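3-hydroxy-3-methylglutaryl-CoA lyase (Acinetobacter baumannii, PDB 6NDS) belongs to the HMGL-like family of enzymes in the TIM-barrel clan and binds a zinc ion and coenzyme A. Local coordinates at residues A[217-222]-A[253-258]; A[152-157]-A[184-189]; A[51-56]-A[83-88]; A[14-19]-A[236-241]. One frame throughout, in Å; residues are numbered along the deposited sequence. Where two conformers were deposited one is given.

Contact 1 (A[217-222]-A[253-258]); sequences HNTRGL and GASGNI. With ZN (zinc ion), chain H.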
loop_
_atom_site.group_PDB
_atom_site.type_symbol
_atom_site.label_atom_id
_atom_site.label_comp_id
_atom_site.label_asym_id
_atom_site.label_seq_id
_atom_site.Cartn_x
_atom_site.Cartn_y
_atom_site.Cartn_z
ATOM N N HIS A 217 -4.083 -8.537 5.934
ATOM C CA HIS A 217 -2.747 -8.091 6.297
ATOM C C HIS A 217 -2.058 -7.531 5.049
ATOM O O HIS A 217 -2.450 -7.823 3.912
ATOM C CB HIS A 217 -1.949 -9.239 6.939
ATOM C CG HIS A 217 -2.402 -9.591 8.334
ATOM N ND1 HIS A 217 -1.702 -9.205 9.462
ATOM C CD2 HIS A 217 -3.472 -10.288 8.783
ATOM C CE1 HIS A 217 -2.322 -9.648 10.540
ATOM N NE2 HIS A 217 -3.409 -10.298 10.157
ATOM N N ASN A 218 -1.056 -6.670 5.266
ATOM C CA ASN A 218 -0.445 -5.893 4.188
ATOM C C ASN A 218 0.922 -6.440 3.762
ATOM O O ASN A 218 1.765 -5.693 3.239
ATOM C CB ASN A 218 -0.316 -4.427 4.604
ATOM C CG ASN A 218 -0.024 -3.513 3.422
ATOM O OD1 ASN A 218 -0.605 -3.668 2.343
ATOM N ND2 ASN A 218 0.887 -2.565 3.615
ATOM N N THR A 219 1.125 -7.752 3.921
ATOM C CA THR A 219 2.450 -8.357 3.788
ATOM C C THR A 219 3.064 -8.108 2.421
ATOM O O THR A 219 4.289 -7.969 2.316
ATOM C CB THR A 219 2.333 -9.856 4.057
ATOM O OG1 THR A 219 1.563 -10.033 5.251
ATOM C CG2 THR A 219 3.705 -10.504 4.216
ATOM N N ARG A 220 2.246 -8.071 1.366
ATOM C CA ARG A 220 2.769 -7.815 0.030
ATOM C C ARG A 220 2.243 -6.508 -0.546
ATOM O O ARG A 220 2.291 -6.296 -1.762
ATOM C CB ARG A 220 2.494 -9.016 -0.878
ATOM C CG ARG A 220 3.456 -10.153 -0.464
ATOM C CD ARG A 220 3.055 -11.523 -0.887
ATOM N NE ARG A 220 3.958 -12.516 -0.297
ATOM C CZ ARG A 220 3.673 -13.264 0.766
ATOM N NH1 ARG A 220 2.496 -13.160 1.367
ATOM N NH2 ARG A 220 4.562 -14.137 1.209
ATOM N N GLY A 221 1.818 -5.597 0.323
ATOM C CA GLY A 221 1.498 -4.247 -0.105
ATOM C C GLY A 221 0.164 -4.086 -0.786
ATOM O O GLY A 221 -0.096 -3.011 -1.350
ATOM N N LEU A 222 -0.691 -5.111 -0.765
ATOM C CA LEU A 222 -1.982 -5.053 -1.442
ATOM C C LEU A 222 -3.153 -4.834 -0.496
ATOM O O LEU A 222 -4.311 -4.876 -0.940
ATOM C CB LEU A 222 -2.208 -6.335 -2.249
ATOM C CG LEU A 222 -1.179 -6.524 -3.357
ATOM C CD1 LEU A 222 -1.473 -7.809 -4.098
ATOM C CD2 LEU A 222 -1.178 -5.328 -4.291
ATOM N N GLY A 253 6.715 -15.311 8.806
ATOM C CA GLY A 253 6.782 -14.101 8.011
ATOM C C GLY A 253 5.543 -13.239 8.043
ATOM O O GLY A 253 5.418 -12.329 7.217
ATOM N N ALA A 254 4.611 -13.500 8.958
ATOM C CA ALA A 254 3.443 -12.641 9.074
ATOM C C ALA A 254 3.871 -11.228 9.450
ATOM O O ALA A 254 4.917 -11.016 10.075
ATOM C CB ALA A 254 2.463 -13.191 10.111
ATOM N N SER A 255 3.059 -10.257 9.049
ATOM C CA SER A 255 3.386 -8.853 9.248
ATOM C C SER A 255 2.087 -8.099 9.519
ATOM O O SER A 255 1.035 -8.697 9.769
ATOM C CB SER A 255 4.166 -8.306 8.042
ATOM O OG SER A 255 3.310 -8.145 6.926
ATOM N N GLY A 256 2.151 -6.774 9.441
ATOM C CA GLY A 256 1.119 -5.951 10.031
ATOM C C GLY A 256 -0.228 -6.074 9.346
ATOM O O GLY A 256 -0.345 -6.350 8.148
ATOM N N ASN A 257 -1.263 -5.874 10.142
ATOM C CA ASN A 257 -2.585 -5.607 9.610
ATOM C C ASN A 257 -2.544 -4.360 8.741
ATOM O O ASN A 257 -1.624 -3.534 8.830
ATOM C CB ASN A 257 -3.578 -5.363 10.743
ATOM C CG ASN A 257 -3.759 -6.569 11.618
ATOM O OD1 ASN A 257 -2.944 -6.849 12.501
ATOM N ND2 ASN A 257 -4.848 -7.294 11.387
ATOM N N ILE A 258 -3.589 -4.178 7.936
ATOM C CA ILE A 258 -3.727 -2.869 7.310
ATOM C C ILE A 258 -3.818 -1.804 8.395
ATOM O O ILE A 258 -4.390 -2.011 9.477
ATOM C CB ILE A 258 -4.927 -2.800 6.355
ATOM C CG1 ILE A 258 -6.218 -3.177 7.058
ATOM C CG2 ILE A 258 -4.687 -3.689 5.124
ATOM C CD1 ILE A 258 -7.465 -2.768 6.257
HETATM ZN ZN ZN H . -4.697 -11.167 11.714
HETATM O O HOH W 1 1.050 -10.985 7.895
HETATM O O HOH W 2 -2.915 -12.149 12.589
#

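Contact 2 (A[152-157]-A[184-189]); sequences TTFGCP and LADTTG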
loop_
_atom_site.group_PDB
_atom_site.type_symbol
_atom_site.label_atom_id
_atom_site.label_comp_id
_atom_site.label_asym_id
_atom_site.label_seq_id
_atom_site.Cartn_x
_atom_site.Cartn_y
_atom_site.Cartn_z
ATOM N N THR A 152 -6.344 -17.964 6.957
ATOM C CA THR A 152 -5.731 -18.396 5.696
ATOM C C THR A 152 -6.768 -18.607 4.593
ATOM O O THR A 152 -6.658 -19.543 3.797
ATOM C CB THR A 152 -4.860 -19.656 5.886
ATOM O OG1 THR A 152 -5.656 -20.783 6.281
ATOM C CG2 THR A 152 -3.784 -19.420 6.948
ATOM N N THR A 153 -7.762 -17.712 4.517
ATOM C CA THR A 153 -8.803 -17.833 3.497
ATOM C C THR A 153 -8.221 -17.716 2.094
ATOM O O THR A 153 -8.682 -18.388 1.159
ATOM C CB THR A 153 -9.877 -16.758 3.722
ATOM O OG1 THR A 153 -10.723 -17.158 4.810
ATOM C CG2 THR A 153 -10.738 -16.537 2.470
ATOM N N PHE A 154 -7.198 -16.878 1.931
ATOM C CA PHE A 154 -6.693 -16.509 0.617
ATOM C C PHE A 154 -5.353 -17.164 0.284
ATOM O O PHE A 154 -4.703 -16.770 -0.693
ATOM C CB PHE A 154 -6.588 -14.984 0.527
ATOM C CG PHE A 154 -7.879 -14.268 0.837
ATOM C CD1 PHE A 154 -8.804 -14.011 -0.166
ATOM C CD2 PHE A 154 -8.171 -13.863 2.129
ATOM C CE1 PHE A 154 -10.004 -13.359 0.121
ATOM C CE2 PHE A 154 -9.360 -13.209 2.419
ATOM C CZ PHE A 154 -10.277 -12.954 1.407
ATOM N N GLY A 155 -4.934 -18.157 1.056
ATOM C CA GLY A 155 -3.651 -18.811 0.880
ATOM C C GLY A 155 -2.991 -19.000 2.234
ATOM O O GLY A 155 -3.329 -18.342 3.217
ATOM N N CYS A 156 -2.036 -19.926 2.278
ATOM C CA CYS A 156 -1.366 -20.351 3.494
ATOM C C CYS A 156 0.144 -20.279 3.317
ATOM O O CYS A 156 0.668 -20.685 2.272
ATOM C CB CYS A 156 -1.781 -21.785 3.841
ATOM S SG CYS A 156 -0.830 -22.546 5.176
ATOM N N PRO A 157 0.872 -19.767 4.318
ATOM C CA PRO A 157 2.339 -19.713 4.202
ATOM C C PRO A 157 3.002 -21.085 4.186
ATOM O O PRO A 157 4.176 -21.184 3.800
ATOM C CB PRO A 157 2.760 -18.910 5.444
ATOM C CG PRO A 157 1.654 -19.176 6.442
ATOM C CD PRO A 157 0.390 -19.250 5.612
ATOM N N LEU A 184 -13.445 -13.334 7.072
ATOM C CA LEU A 184 -12.467 -13.968 6.195
ATOM C C LEU A 184 -11.143 -13.247 6.376
ATOM O O LEU A 184 -11.051 -12.039 6.115
ATOM C CB LEU A 184 -12.905 -13.916 4.732
ATOM C CG LEU A 184 -14.277 -14.503 4.463
ATOM C CD1 LEU A 184 -14.616 -14.338 2.975
ATOM C CD2 LEU A 184 -14.325 -15.975 4.883
ATOM N N ALA A 185 -10.117 -13.982 6.794
ATOM C CA ALA A 185 -8.838 -13.373 7.137
ATOM C C ALA A 185 -7.749 -13.794 6.156
ATOM O O ALA A 185 -7.580 -14.988 5.883
ATOM C CB ALA A 185 -8.444 -13.739 8.572
ATOM N N ASP A 186 -6.987 -12.802 5.672
ATOM C CA ASP A 186 -5.781 -13.009 4.855
ATOM C C ASP A 186 -4.561 -12.922 5.773
ATOM O O ASP A 186 -3.865 -11.905 5.858
ATOM C CB ASP A 186 -5.718 -11.968 3.745
ATOM C CG ASP A 186 -4.549 -12.177 2.824
ATOM O OD1 ASP A 186 -3.971 -13.279 2.854
ATOM O OD2 ASP A 186 -4.202 -11.243 2.072
ATOM N N THR A 187 -4.282 -14.047 6.432
ATOM C CA THR A 187 -3.363 -14.088 7.568
ATOM C C THR A 187 -1.947 -13.643 7.214
ATOM O O THR A 187 -1.291 -12.959 8.012
ATOM C CB THR A 187 -3.351 -15.507 8.124
ATOM O OG1 THR A 187 -4.701 -15.906 8.367
ATOM C CG2 THR A 187 -2.543 -15.578 9.426
ATOM N N THR A 188 -1.428 -14.048 6.051
ATOM C CA THR A 188 -0.084 -13.614 5.674
ATOM C C THR A 188 -0.079 -12.793 4.390
ATOM O O THR A 188 0.913 -12.793 3.656
ATOM C CB THR A 188 0.878 -14.793 5.539
ATOM O OG1 THR A 188 0.412 -15.681 4.518
ATOM C CG2 THR A 188 1.001 -15.531 6.861
ATOM N N GLY A 189 -1.162 -12.069 4.123
ATOM C CA GLY A 189 -1.148 -11.089 3.053
ATOM C C GLY A 189 -0.896 -11.693 1.689
ATOM O O GLY A 189 -0.060 -11.203 0.922
HETATM O O HOH W 3 -4.790 -15.933 3.474
HETATM O O HOH W 4 -1.944 -16.595 4.910
#

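Contact 3 (A[51-56]-A[83-88]); sequences FSRIEA and DIIYVG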
loop_
_atom_site.group_PDB
_atom_site.type_symbol
_atom_site.label_atom_id
_atom_site.label_comp_id
_atom_site.label_asym_id
_atom_site.label_seq_id
_atom_site.Cartn_x
_atom_site.Cartn_y
_atom_site.Cartn_z
ATOM N N PHE A 51 -15.005 3.684 16.754
ATOM C CA PHE A 51 -15.172 2.286 16.349
ATOM C C PHE A 51 -16.431 1.659 16.933
ATOM O O PHE A 51 -16.769 1.880 18.099
ATOM C CB PHE A 51 -13.982 1.453 16.817
ATOM C CG PHE A 51 -12.662 1.974 16.330
ATOM C CD1 PHE A 51 -12.310 1.861 14.994
ATOM C CD2 PHE A 51 -11.774 2.588 17.214
ATOM C CE1 PHE A 51 -11.087 2.356 14.541
ATOM C CE2 PHE A 51 -10.551 3.076 16.786
ATOM C CZ PHE A 51 -10.200 2.966 15.431
ATOM N N SER A 52 -17.096 0.825 16.122
ATOM C CA SER A 52 -18.221 0.021 16.582
ATOM C C SER A 52 -17.780 -1.272 17.254
ATOM O O SER A 52 -18.543 -1.833 18.055
ATOM C CB SER A 52 -19.142 -0.314 15.404
ATOM O OG SER A 52 -18.441 -1.041 14.405
ATOM N N ARG A 53 -16.586 -1.762 16.922
ATOM C CA ARG A 53 -16.028 -2.989 17.472
ATOM C C ARG A 53 -14.552 -2.776 17.728
ATOM O O ARG A 53 -13.854 -2.205 16.890
ATOM C CB ARG A 53 -16.211 -4.182 16.520
ATOM C CG ARG A 53 -17.522 -4.906 16.676
ATOM C CD ARG A 53 -17.653 -6.076 15.684
ATOM N NE ARG A 53 -18.764 -6.961 16.021
ATOM C CZ ARG A 53 -20.038 -6.716 15.720
ATOM N NH1 ARG A 53 -20.376 -5.602 15.070
ATOM N NH2 ARG A 53 -20.983 -7.585 16.059
ATOM N N ILE A 54 -14.083 -3.227 18.891
ATOM C CA ILE A 54 -12.661 -3.238 19.226
ATOM C C ILE A 54 -12.349 -4.633 19.737
ATOM O O ILE A 54 -13.022 -5.118 20.651
ATOM C CB ILE A 54 -12.301 -2.184 20.298
ATOM C CG1 ILE A 54 -12.570 -0.759 19.780
ATOM C CG2 ILE A 54 -10.819 -2.321 20.724
ATOM C CD1 ILE A 54 -12.441 0.349 20.848
ATOM N N GLU A 55 -11.358 -5.284 19.143
ATOM C CA GLU A 55 -10.923 -6.590 19.637
ATOM C C GLU A 55 -9.895 -6.306 20.726
ATOM O O GLU A 55 -8.743 -5.960 20.439
ATOM C CB GLU A 55 -10.375 -7.453 18.503
ATOM C CG GLU A 55 -10.320 -8.939 18.868
ATOM C CD GLU A 55 -10.164 -9.835 17.644
ATOM O OE1 GLU A 55 -9.075 -9.813 17.032
ATOM O OE2 GLU A 55 -11.133 -10.540 17.284
ATOM N N ALA A 56 -10.328 -6.433 21.985
ATOM C CA ALA A 56 -9.557 -5.984 23.140
ATOM C C ALA A 56 -8.532 -7.003 23.624
ATOM O O ALA A 56 -7.669 -6.642 24.430
ATOM C CB ALA A 56 -10.492 -5.631 24.301
ATOM N N ASP A 83 -21.939 1.820 23.291
ATOM C CA ASP A 83 -22.223 1.577 21.882
ATOM C C ASP A 83 -21.055 0.923 21.153
ATOM O O ASP A 83 -21.011 0.931 19.918
ATOM C CB ASP A 83 -22.655 2.877 21.206
ATOM C CG ASP A 83 -24.071 3.282 21.596
ATOM O OD1 ASP A 83 -24.985 2.438 21.472
ATOM O OD2 ASP A 83 -24.269 4.427 22.051
ATOM N N ILE A 84 -20.140 0.304 21.898
ATOM C CA ILE A 84 -19.014 -0.432 21.340
ATOM C C ILE A 84 -19.118 -1.888 21.775
ATOM O O ILE A 84 -19.404 -2.183 22.939
ATOM C CB ILE A 84 -17.660 0.160 21.786
ATOM C CG1 ILE A 84 -17.526 1.610 21.325
ATOM C CG2 ILE A 84 -16.509 -0.672 21.245
ATOM C CD1 ILE A 84 -16.217 2.263 21.769
ATOM N N ILE A 85 -18.886 -2.793 20.836
ATOM C CA ILE A 85 -18.785 -4.222 21.116
ATOM C C ILE A 85 -17.315 -4.564 21.310
ATOM O O ILE A 85 -16.507 -4.430 20.381
ATOM C CB ILE A 85 -19.416 -5.047 19.981
ATOM C CG1 ILE A 85 -20.912 -4.747 19.888
ATOM C CG2 ILE A 85 -19.152 -6.540 20.167
ATOM C CD1 ILE A 85 -21.509 -5.142 18.555
ATOM N N TYR A 86 -16.957 -4.997 22.522
ATOM C CA TYR A 86 -15.598 -5.409 22.845
ATOM C C TYR A 86 -15.478 -6.912 22.615
ATOM O O TYR A 86 -16.149 -7.706 23.289
ATOM C CB TYR A 86 -15.256 -5.021 24.286
ATOM C CG TYR A 86 -15.282 -3.509 24.471
ATOM C CD1 TYR A 86 -14.164 -2.734 24.180
ATOM C CD2 TYR A 86 -16.439 -2.864 24.905
ATOM C CE1 TYR A 86 -14.181 -1.358 24.323
ATOM C CE2 TYR A 86 -16.475 -1.482 25.050
ATOM C CZ TYR A 86 -15.341 -0.740 24.762
ATOM O OH TYR A 86 -15.367 0.620 24.894
ATOM N N VAL A 87 -14.624 -7.289 21.665
ATOM C CA VAL A 87 -14.521 -8.647 21.142
ATOM C C VAL A 87 -13.308 -9.322 21.760
ATOM O O VAL A 87 -12.246 -8.708 21.880
ATOM C CB VAL A 87 -14.387 -8.626 19.605
ATOM C CG1 VAL A 87 -14.292 -10.049 19.050
ATOM C CG2 VAL A 87 -15.537 -7.826 18.950
ATOM N N GLY A 88 -13.453 -10.596 22.129
ATOM C CA GLY A 88 -12.307 -11.401 22.520
ATOM C C GLY A 88 -12.095 -12.580 21.579
ATOM O O GLY A 88 -13.060 -13.257 21.208
HETATM O O HOH W 5 -21.390 -1.468 18.219
#

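Contact 4 (A[14-19]-A[236-241]); sequences DLLVVQ and RRFDAA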
loop_
_atom_site.group_PDB
_atom_site.type_symbol
_atom_site.label_atom_id
_atom_site.label_comp_id
_atom_site.label_asym_id
_atom_site.label_seq_id
_atom_site.Cartn_x
_atom_site.Cartn_y
_atom_site.Cartn_z
ATOM N N ASP A 14 -23.666 2.908 2.256
ATOM C CA ASP A 14 -22.319 3.313 1.840
ATOM C C ASP A 14 -21.271 3.194 2.939
ATOM O O ASP A 14 -20.076 3.113 2.623
ATOM C CB ASP A 14 -22.302 4.770 1.364
ATOM C CG ASP A 14 -23.129 5.010 0.119
ATOM O OD1 ASP A 14 -23.448 4.049 -0.616
ATOM O OD2 ASP A 14 -23.448 6.195 -0.126
ATOM N N LEU A 15 -21.673 3.227 4.210
ATOM C CA LEU A 15 -20.727 3.336 5.317
ATOM C C LEU A 15 -19.739 2.173 5.329
ATOM O O LEU A 15 -20.139 1.006 5.294
ATOM C CB LEU A 15 -21.488 3.361 6.642
ATOM C CG LEU A 15 -20.598 3.257 7.888
ATOM C CD1 LEU A 15 -19.926 4.588 8.129
ATOM C CD2 LEU A 15 -21.386 2.840 9.122
ATOM N N LEU A 16 -18.447 2.490 5.378
ATOM C CA LEU A 16 -17.442 1.465 5.630
ATOM C C LEU A 16 -17.208 1.407 7.132
ATOM O O LEU A 16 -16.849 2.415 7.759
ATOM C CB LEU A 16 -16.145 1.735 4.860
ATOM C CG LEU A 16 -15.076 0.612 4.896
ATOM C CD1 LEU A 16 -14.236 0.643 3.610
ATOM C CD2 LEU A 16 -14.188 0.731 6.112
ATOM N N VAL A 17 -17.401 0.221 7.702
ATOM C CA VAL A 17 -17.397 0.009 9.146
ATOM C C VAL A 17 -15.994 -0.432 9.545
ATOM O O VAL A 17 -15.618 -1.588 9.338
ATOM C CB VAL A 17 -18.436 -1.038 9.549
ATOM C CG1 VAL A 17 -18.417 -1.255 11.049
ATOM C CG2 VAL A 17 -19.835 -0.617 9.073
ATOM N N VAL A 18 -15.228 0.479 10.146
ATOM C CA VAL A 18 -13.843 0.208 10.528
ATOM C C VAL A 18 -13.825 -0.438 11.910
ATOM O O VAL A 18 -14.404 0.102 12.856
ATOM C CB VAL A 18 -13.018 1.506 10.519
ATOM C CG1 VAL A 18 -11.579 1.216 10.945
ATOM C CG2 VAL A 18 -13.052 2.151 9.133
ATOM N N GLN A 19 -13.169 -1.597 12.030
ATOM C CA GLN A 19 -13.118 -2.362 13.276
ATOM C C GLN A 19 -11.664 -2.487 13.714
ATOM O O GLN A 19 -10.795 -2.821 12.905
ATOM C CB GLN A 19 -13.782 -3.736 13.084
ATOM C CG GLN A 19 -15.199 -3.602 12.467
ATOM C CD GLN A 19 -15.890 -4.910 12.131
ATOM O OE1 GLN A 19 -17.116 -4.989 12.189
ATOM N NE2 GLN A 19 -15.122 -5.927 11.737
ATOM N N ARG A 236 -18.484 -4.336 3.567
ATOM C CA ARG A 236 -18.496 -3.083 4.319
ATOM C C ARG A 236 -17.760 -3.114 5.652
ATOM O O ARG A 236 -17.392 -2.040 6.142
ATOM C CB ARG A 236 -19.947 -2.627 4.571
ATOM C CG ARG A 236 -20.724 -2.317 3.288
ATOM C CD ARG A 236 -20.169 -1.054 2.632
ATOM N NE ARG A 236 -20.921 -0.621 1.453
ATOM C CZ ARG A 236 -20.621 -0.963 0.198
ATOM N NH1 ARG A 236 -19.598 -1.778 -0.046
ATOM N NH2 ARG A 236 -21.341 -0.494 -0.821
ATOM N N ARG A 237 -17.509 -4.278 6.252
ATOM C CA ARG A 237 -16.859 -4.352 7.561
ATOM C C ARG A 237 -15.413 -4.799 7.394
ATOM O O ARG A 237 -15.157 -5.839 6.779
ATOM C CB ARG A 237 -17.600 -5.325 8.481
ATOM C CG ARG A 237 -19.064 -4.919 8.799
ATOM C CD ARG A 237 -19.851 -5.986 9.585
ATOM N NE ARG A 237 -19.149 -6.370 10.804
ATOM C CZ ARG A 237 -19.498 -7.360 11.610
ATOM N NH1 ARG A 237 -20.593 -8.077 11.378
ATOM N NH2 ARG A 237 -18.748 -7.629 12.674
ATOM N N PHE A 238 -14.468 -4.021 7.949
ATOM C CA PHE A 238 -13.044 -4.291 7.740
ATOM C C PHE A 238 -12.277 -4.117 9.040
ATOM O O PHE A 238 -12.436 -3.100 9.718
ATOM C CB PHE A 238 -12.444 -3.365 6.664
ATOM C CG PHE A 238 -13.038 -3.570 5.303
ATOM C CD1 PHE A 238 -12.455 -4.455 4.412
ATOM C CD2 PHE A 238 -14.196 -2.897 4.927
ATOM C CE1 PHE A 238 -13.003 -4.659 3.150
ATOM C CE2 PHE A 238 -14.754 -3.080 3.671
ATOM C CZ PHE A 238 -14.161 -3.959 2.771
ATOM N N ASP A 239 -11.439 -5.105 9.363
ATOM C CA ASP A 239 -10.520 -5.014 10.494
ATOM C C ASP A 239 -9.248 -4.251 10.106
ATOM O O ASP A 239 -8.728 -4.394 8.998
ATOM C CB ASP A 239 -10.111 -6.406 10.981
ATOM C CG ASP A 239 -11.235 -7.166 11.687
ATOM O OD1 ASP A 239 -12.254 -6.551 12.087
ATOM O OD2 ASP A 239 -11.079 -8.396 11.869
ATOM N N ALA A 240 -8.714 -3.481 11.053
ATOM C CA ALA A 240 -7.464 -2.753 10.836
ATOM C C ALA A 240 -6.814 -2.539 12.193
ATOM O O ALA A 240 -7.479 -2.606 13.224
ATOM C CB ALA A 240 -7.709 -1.411 10.124
ATOM N N ALA A 241 -5.495 -2.306 12.193
ATOM C CA ALA A 241 -4.754 -2.068 13.433
ATOM C C ALA A 241 -4.126 -0.682 13.398
ATOM O O ALA A 241 -3.519 -0.291 12.391
ATOM C CB ALA A 241 -3.662 -3.116 13.646
HETATM O O HOH W 6 -23.570 1.418 -0.919
#

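Contact 1 (A[217-222]-A[253-258])
The ND1 atom of His217 donates a hydrogen bond of 2.8 Å to the backbone O of Ser255, which stands near the edge of the imidazole but 21° out of its plane. This bond helps to fix the rotation of the ring, whose other nitrogen, NE2, binds the zinc ion at 2.2 Å in a site shared with Asp25 and His215. The amide of Asn257 lies alongside, with ND2 over one ring face and 3.6 Å from NE2 of His217. The same ND2 is hydrogen-bonded to Asp25, making Asn257 a second-shell residue. Both segments belong to loops that follow barrel strands, 212-216 and 237-240, at the C-terminal ends where TIM barrels place their active sites. There the backbones meet in a single bridge between His217 and Asn257, and Asn218 N donates almost straight (170°) to Gly256 O at 3.0 Å. Farther along, the hydroxyls of Thr219 and Ser255 pair, OG1 to OG, at 3.1 Å. The first segment then folds into a type I turn from Asn218 to Gly221, a glycine suiting the positive phi of the last position. Arg220 NE, within this turn, is hydrogen-bonded to the backbone O of Gly304 of the second subunit.

Contact 2 (A[152-157]-A[184-189])
Thr187 holds OG1 anti to its own carbonyl carbon (chi1 -52°), which sets the hydroxyl oxygen before the backbone N of Thr152, while Phe154 carries CG beside its backbone N (chi1 -55°) and its ring meets Asp186. The Thr152 N to Thr187 OG1 bond is 3.0 Å long and nearly straight, at 169°. Next to it, Thr153 N donates to Ala185 O at 3.1 Å. The Phe154 side chain crosses that of Asp186 at about a right angle, CD2 lying 3.5 Å from Asp186 CB. Thr153 CG2 sits over the centre of one face of the ring, and the phenyl group also packs on Val196 and Ile199 of helix 193-203, a greasy setting that suits phenylalanine. The contact joins the loop after strand 145-151 to the end of the neighbouring TIM-barrel strand 182-186 and the turn beyond it. The polar groups are buried, and water fills in where direct bonds stop: water 3 donates to Asp186 OD1 and to Gly155 O, and accepts from Phe154 N. Asp186 OD1 and OD2 also accept from the backbone N of Met190 and Ala191, which probably steadies the chain after the strand. Gly155 suits its place, because its backbone angles would bring any beta carbon into collision with the carbonyl O of Phe154. Pro157 CG rests 3.7 Å from Thr188 CG2. Thr187 OG1 accepts from Thr152 N and is also hydrogen-bonded to a citrate, probably from the crystallisation liquor, beside the zinc site; a hydroxyl suits a place where one oxygen serves both the backbone and a bound molecule.

Contact 3 (A[51-56]-A[83-88])
The guanidinium of Arg53 has the CD1 methyl of Ile85 over one face, 3.4 Å above the plane and offset toward the rim, while Val87 CG2 approaches the side chain lower down, 4.2 Å from Arg53 CG. Arg53 and Ile85 run side by side, the arginine extended from CG to NE, so a methyl lies against one face of the flat charged group while Arg53 NH2 makes a salt bridge with Glu106. On the other side of the sheet the Tyr86 ring has Ile84 CG2 over one face, and Ile54 CD1 comes obliquely to within 4.2 Å of Tyr86 CE1. The phenol oxygen is hydrogen-bonded to Ser47 OG and to the backbone N of His81. Between these layers four backbone bonds make a parallel ladder: Ile85 N to Ser52 O, Ile54 N to Ile85 O at 3.1 Å, Val87 N to Ile54 O at 2.9 Å, and Ala56 N to Val87 O. Glu55 shares the Arg53 side; its OE2 lies 3.7 Å from Val87 CG1 and is hydrogen-bonded to Asn108, while OE1 makes a salt bridge with Arg24. Branched valine and isoleucine suit extended strands and pack against the aliphatic stems of Arg53 and Glu55. The pair forms the ends of a beta-alpha-beta unit connected through helix 71-77; strand 17-20 adjoins 53-58, strand 106-112 adjoins 85-90, and helix 36-46 packs on Ile54 and Ala56.

Contact 4 (A[14-19]-A[236-241])
Gln19 lies obliquely across Arg237 and offers its amide oxygen to two nitrogens at once: OE1 accepts from NE at 2.8 Å and from NH2 at 3.1 Å. These are neighbouring strands of the TIM barrel, 17-20 being its first and 237-240 its last, so their parallel pairing closes the barrel. The Arg237 chain is bent at chi3 (54°), which turns NE to the glutamine. OE1 lies close to the guanidinium plane, but the two donors reach it from opposite faces of the amide, the planes being 73° apart. The other end of the amide donates, NE2 meeting Asp239 OD1 at 3.0 Å on its syn side, 30° out of the carboxylate plane. A glutamine, with acceptor and donor on one group, suits this place between a cation and a carboxylate. Asp239 OD2 in turn is hydrogen-bonded to ND1 of His215, a zinc ligand, so Gln19 probably helps to place the second-shell carboxylate. On the face turned to the helices, Leu16 crosses Phe238 at about a right angle, its CG 3.6 Å from CD2, against Val227 of helix 223-232. The backbone ladder runs from Val17 N to Arg236 O, at 2.7 Å, through to Ala240 N and Gln19 O. At the N-terminal end of segment 14-19, water 6 donates to Asp14 OD1 at 2.7 Å and accepts from Arg236 NH2 at 2.9 Å.

From the N terminus, segment 14-19 opens contact 4, which closes only when the chain reaches 236-241 and joins the barrel's first strand to its last. Contacts 3 and 2 nest inside that long loop, one after the other: contact 3 closes a beta-alpha-beta unit, and contact 2 ties the loop after strand 145-151 to strand 182-186. Contact 1 opens at 217-222, before contact 4 has closed, and ends at 253-258, so the two cross; Ile258 O and Ala241 N probably share a hydrogen bond there. Contacts 3 and 4 touch where the like charges of Arg53 and Arg237 come close and where Ser52 packs on Val17; contacts 1 and 2 meet at Arg220 and Gly189.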